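Local coordinates for endolysin PlyC, small cell-wall binding subunit (Streptococcus phage C1, PDB 4F87), which forms the octameric ring of the phage lysin PlyC, which attaches the enzyme to the streptococcal cell wall for peptidoglycan breakdown and host lysis, at residues L18-G23 against Y27-F32. Residues are numbered along the deposited sequence; the frame is centred on the assembly and turned at random.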
loop_
_atom_site.group_PDB
_atom_site.type_symbol
_atom_site.label_atom_id
_atom_site.label_comp_id
_atom_site.label_asym_id
_atom_site.label_seq_id
_atom_site.Cartn_x
_atom_site.Cartn_y
_atom_site.Cartn_z
ATOM N N LEU B 18 -9.380 -21.091 1.980
ATOM C CA LEU B 18 -9.961 -22.408 2.244
ATOM C C LEU B 18 -9.854 -23.219 0.946
ATOM O O LEU B 18 -9.911 -22.641 -0.164
ATOM C CB LEU B 18 -11.439 -22.262 2.567
ATOM C CG LEU B 18 -11.710 -21.684 3.939
ATOM C CD1 LEU B 18 -13.005 -20.922 3.924
ATOM C CD2 LEU B 18 -11.789 -22.813 4.980
ATOM N N PHE B 19 -9.722 -24.545 1.075
ATOM C CA PHE B 19 -9.714 -25.396 -0.100
ATOM C C PHE B 19 -10.426 -26.703 0.158
ATOM O O PHE B 19 -10.439 -27.225 1.289
ATOM C CB PHE B 19 -8.282 -25.621 -0.662
ATOM C CG PHE B 19 -7.253 -26.249 0.249
ATOM C CD1 PHE B 19 -6.858 -27.576 0.072
ATOM C CD2 PHE B 19 -6.626 -25.498 1.239
ATOM C CE1 PHE B 19 -5.861 -28.132 0.869
ATOM C CE2 PHE B 19 -5.648 -26.069 2.055
ATOM C CZ PHE B 19 -5.262 -27.377 1.855
ATOM N N HIS B 20 -11.063 -27.227 -0.890
ATOM C CA HIS B 20 -11.731 -28.524 -0.859
ATOM C C HIS B 20 -11.805 -29.032 -2.289
ATOM O O HIS B 20 -11.577 -28.254 -3.234
ATOM C CB HIS B 20 -13.167 -28.411 -0.267
ATOM C CG HIS B 20 -14.159 -27.777 -1.188
ATOM N ND1 HIS B 20 -14.172 -26.407 -1.400
ATOM C CD2 HIS B 20 -15.103 -28.349 -1.968
ATOM C CE1 HIS B 20 -15.130 -26.185 -2.280
ATOM N NE2 HIS B 20 -15.730 -27.320 -2.649
ATOM N N THR B 21 -12.144 -30.307 -2.459
ATOM C CA THR B 21 -12.418 -30.851 -3.775
ATOM C C THR B 21 -13.850 -31.292 -3.877
ATOM O O THR B 21 -14.406 -31.829 -2.906
ATOM C CB THR B 21 -11.449 -32.012 -4.151
ATOM O OG1 THR B 21 -11.758 -32.463 -5.474
ATOM C CG2 THR B 21 -11.559 -33.233 -3.230
ATOM N N ASP B 22 -14.425 -31.144 -5.068
ATOM C CA ASP B 22 -15.731 -31.682 -5.429
ATOM C C ASP B 22 -15.578 -32.982 -6.233
ATOM O O ASP B 22 -16.567 -33.492 -6.780
ATOM C CB ASP B 22 -16.569 -30.656 -6.191
ATOM C CG ASP B 22 -17.008 -29.494 -5.346
ATOM O OD1 ASP B 22 -17.184 -29.681 -4.116
ATOM O OD2 ASP B 22 -17.199 -28.393 -5.911
ATOM N N GLY B 23 -14.363 -33.529 -6.269
ATOM C CA GLY B 23 -14.046 -34.780 -6.956
ATOM C C GLY B 23 -14.431 -36.019 -6.168
ATOM O O GLY B 23 -15.051 -35.931 -5.113
ATOM N N TYR B 27 -11.482 -34.640 0.832
ATOM C CA TYR B 27 -10.614 -34.542 1.997
ATOM C C TYR B 27 -11.241 -33.525 2.979
ATOM O O TYR B 27 -10.550 -32.989 3.851
ATOM C CB TYR B 27 -9.159 -34.192 1.630
ATOM C CG TYR B 27 -9.023 -32.973 0.724
ATOM C CD1 TYR B 27 -9.095 -31.687 1.242
ATOM C CD2 TYR B 27 -8.840 -33.116 -0.651
ATOM C CE1 TYR B 27 -8.984 -30.569 0.424
ATOM C CE2 TYR B 27 -8.733 -32.000 -1.485
ATOM C CZ TYR B 27 -8.819 -30.734 -0.937
ATOM O OH TYR B 27 -8.770 -29.607 -1.712
ATOM N N GLY B 28 -12.541 -33.256 2.819
ATOM C CA GLY B 28 -13.238 -32.233 3.597
ATOM C C GLY B 28 -12.732 -30.837 3.258
ATOM O O GLY B 28 -12.198 -30.617 2.158
ATOM N N TYR B 29 -12.891 -29.887 4.191
ATOM C CA TYR B 29 -12.321 -28.549 4.017
ATOM C C TYR B 29 -11.037 -28.424 4.789
ATOM O O TYR B 29 -10.910 -28.899 5.916
ATOM C CB TYR B 29 -13.266 -27.450 4.515
ATOM C CG TYR B 29 -14.323 -27.094 3.499
ATOM C CD1 TYR B 29 -14.175 -25.986 2.664
ATOM C CD2 TYR B 29 -15.472 -27.862 3.367
ATOM C CE1 TYR B 29 -15.147 -25.656 1.722
ATOM C CE2 TYR B 29 -16.442 -27.550 2.416
ATOM C CZ TYR B 29 -16.272 -26.446 1.603
ATOM O OH TYR B 29 -17.239 -26.140 0.681
ATOM N N ARG B 30 -10.073 -27.728 4.179
ATOM C CA ARG B 30 -8.801 -27.401 4.785
ATOM C C ARG B 30 -8.528 -25.912 4.534
ATOM O O ARG B 30 -9.285 -25.259 3.807
ATOM C CB ARG B 30 -7.668 -28.264 4.223
ATOM C CG ARG B 30 -7.939 -29.750 4.452
ATOM C CD ARG B 30 -6.770 -30.649 4.020
ATOM N NE ARG B 30 -5.560 -30.433 4.820
ATOM C CZ ARG B 30 -5.376 -30.867 6.064
ATOM N NH1 ARG B 30 -6.324 -31.570 6.682
ATOM N NH2 ARG B 30 -4.248 -30.588 6.712
ATOM N N ALA B 31 -7.473 -25.369 5.137
ATOM C CA ALA B 31 -7.143 -23.982 4.861
ATOM C C ALA B 31 -5.673 -23.748 5.003
ATOM O O ALA B 31 -5.000 -24.459 5.751
ATOM C CB ALA B 31 -7.885 -23.046 5.819
ATOM N N PHE B 32 -5.171 -22.721 4.303
ATOM C CA PHE B 32 -3.865 -22.156 4.585
ATOM C C PHE B 32 -4.179 -20.838 5.280
ATOM O O PHE B 32 -4.958 -20.028 4.752
ATOM C CB PHE B 32 -3.033 -21.880 3.315
ATOM C CG PHE B 32 -2.380 -23.126 2.807
ATOM C CD1 PHE B 32 -1.174 -23.569 3.341
ATOM C CD2 PHE B 32 -2.969 -23.867 1.794
ATOM C CE1 PHE B 32 -0.579 -24.746 2.860
ATOM C CE2 PHE B 32 -2.380 -25.053 1.335
ATOM C CZ PHE B 32 -1.202 -25.484 1.886
HETATM O O HOH W 1 -12.477 -32.008 -0.187
#
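F19 and R30 form an antiparallel hydrogen-bonded pair, F19 N giving its hydrogen to R30 O at 2.9 Å and R30 N to F19 O at 3.0 Å; next to it L18 and A31 make a non-hydrogen-bonded pair. Past H20 and Y29, toward the turn, the chains part and a water bridges them: it accepts from T21 N and Y27 N, donates to G28 O, and sits over one face of the Y27 ring. The F19 ring stands on the sheet face that helix 63-70 covers. R30 CB lies over one of its faces, 3.8 Å from the ring centroid, and Y27 OH meets its edge, 3.3 Å from F19 CD1. The F32 ring lies nearly parallel to it but slid aside, F32 CD2 reaching F19 CE2 at 3.5 Å. Y27, with CG between its backbone N and carbonyl carbon (chi1 51°), swings its ring back over the H20-T21 backbone, where CE2 touches T21 CG2 at 3.5 Å and Y27 OH forms a hydrogen bond with I58 O. H20 and Y29 run side by side in an offset stack, planes 30° apart; H20 CB sits over the centre of the Y29 ring, and Y29 OH over that of the imidazole. T21 OG1 accepts from G23 N in an ST turn and hydrogen-bonds to E44 of a second subunit, tying the hairpin to that subunit. R30 forms a salt bridge with E37. F19, Y27 and F32 form an aromatic cluster against helix 63-70. The beta hairpin of strands 16-20 and 29-33 also carries Y29 and R30, which, like E37, interact with the host cell wall.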